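Local coordinates for protein DegQ (Legionella fallonii, PDB 3PV2) that acts as an HtrA-family protease, with a trypsin-like domain and two PDZ domains, and assembles into large self-compartmentizing 12-mers, at the interface of chains A and B. Numbering follows the deposited sequence. Chains: chain A/B, DegQ.

The interface of chains A and B. Residues chain A 438, 447; chain B 286-287, 302-303.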
loop_
_atom_site.group_PDB
_atom_site.type_symbol
_atom_site.label_atom_id
_atom_site.label_comp_id
_atom_site.label_asym_id
_atom_site.label_seq_id
_atom_site.Cartn_x
_atom_site.Cartn_y
_atom_site.Cartn_z
ATOM N N GLN A 438 -21.778 10.009 52.455
ATOM C CA GLN A 438 -20.803 10.958 51.961
ATOM C C GLN A 438 -19.567 10.189 51.540
ATOM O O GLN A 438 -18.994 9.442 52.376
ATOM C CB GLN A 438 -20.503 12.009 53.025
ATOM C CG GLN A 438 -19.590 13.120 52.577
ATOM C CD GLN A 438 -19.069 13.963 53.764
ATOM O OE1 GLN A 438 -19.458 13.743 54.905
ATOM N NE2 GLN A 438 -18.240 14.946 53.473
ATOM N N TYR A 447 -22.117 13.773 48.187
ATOM C CA TYR A 447 -23.214 13.098 48.865
ATOM C C TYR A 447 -23.962 12.299 47.837
ATOM O O TYR A 447 -24.122 12.736 46.730
ATOM C CB TYR A 447 -24.160 14.093 49.575
ATOM C CG TYR A 447 -23.588 14.672 50.808
ATOM C CD1 TYR A 447 -23.664 13.988 52.006
ATOM C CD2 TYR A 447 -22.923 15.858 50.794
ATOM C CE1 TYR A 447 -23.133 14.500 53.166
ATOM C CE2 TYR A 447 -22.364 16.367 51.948
ATOM C CZ TYR A 447 -22.501 15.681 53.128
ATOM O OH TYR A 447 -21.926 16.165 54.250
ATOM N N VAL B 286 -22.497 21.869 49.917
ATOM C CA VAL B 286 -21.070 21.805 50.157
ATOM C C VAL B 286 -20.763 20.374 50.507
ATOM O O VAL B 286 -21.325 19.798 51.417
ATOM C CB VAL B 286 -20.617 22.731 51.277
ATOM C CG1 VAL B 286 -19.119 22.543 51.591
ATOM C CG2 VAL B 286 -20.912 24.169 50.936
ATOM N N SER B 287 -19.900 19.774 49.726
ATOM C CA SER B 287 -19.574 18.392 49.922
ATOM C C SER B 287 -18.235 18.193 50.614
ATOM O O SER B 287 -17.950 17.115 51.063
ATOM C CB SER B 287 -19.598 17.652 48.587
ATOM O OG SER B 287 -18.704 18.222 47.640
ATOM N N ALA B 302 -18.847 20.909 55.548
ATOM C CA ALA B 302 -19.486 19.901 54.728
ATOM C C ALA B 302 -20.923 19.730 55.137
ATOM O O ALA B 302 -21.199 19.603 56.305
ATOM C CB ALA B 302 -18.777 18.592 54.864
ATOM N N GLY B 303 -21.836 19.705 54.173
ATOM C CA GLY B 303 -23.255 19.537 54.492
ATOM C C GLY B 303 -24.031 20.845 54.547
ATOM O O GLY B 303 -25.256 20.854 54.536
#
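A:Tyr447 and A:Gln438 meet mainly backbone groups of chain B, with the B:Ala302 methyl alongside, in a small heterologous contact between two copies of DegQ, the second PDZ region of chain A against the first PDZ domain of chain B. The patch hides 100 Å² of protein surface, as part of a larger interface without exact two-fold symmetry; within the 12-mer it probably helps join neighbouring subunits.

A:Tyr447 contributes 36 Å² of this and approaches with the rim and phenol end of its ring. Its CG stands anti to the carbonyl carbon (chi1 -74°), which sends the ring toward chain B. The B:Val286 carbonyl O lies at the ring edge, in the ring plane, 3.6 Å from CE2; the placement may be mildly favourable electrostatically, carbonyl oxygen against the aromatic C-H rim. The same CE2 is 4.0 Å from CA of B:Ser287, an apolar contact. At the far end the phenol OH lies 3.5 Å from the backbone N of B:Gly303, a spacing better read as packing than as a hydrogen bond. With no side chain on this glycine, the phenol can approach its backbone N and CA.

A:Gln438 passes over one face of the ring, near its rim, with an extended chain (chi2 -167°). Its CG lies 3.8 Å above the A:Tyr447 ring plane and thus lends that ring support from within chain A. The amide NE2 donates a weak hydrogen bond to the backbone O of B:Ser287 at 3.3 Å, bent to 132° at the hydrogen. The methyl CB of B:Ala302 meets the polar ends of both side chains, 3.9 Å from NE2 of A:Gln438 and 4.0 Å from OH of A:Tyr447.

In the fold, the chain A residues belong to the C-terminal strands 435-441 and 444-450, while B:Val286 and B:Ser287 lie on strand 284-289 and B:Ala302 and B:Gly303 in the loop leading into strand 305-309.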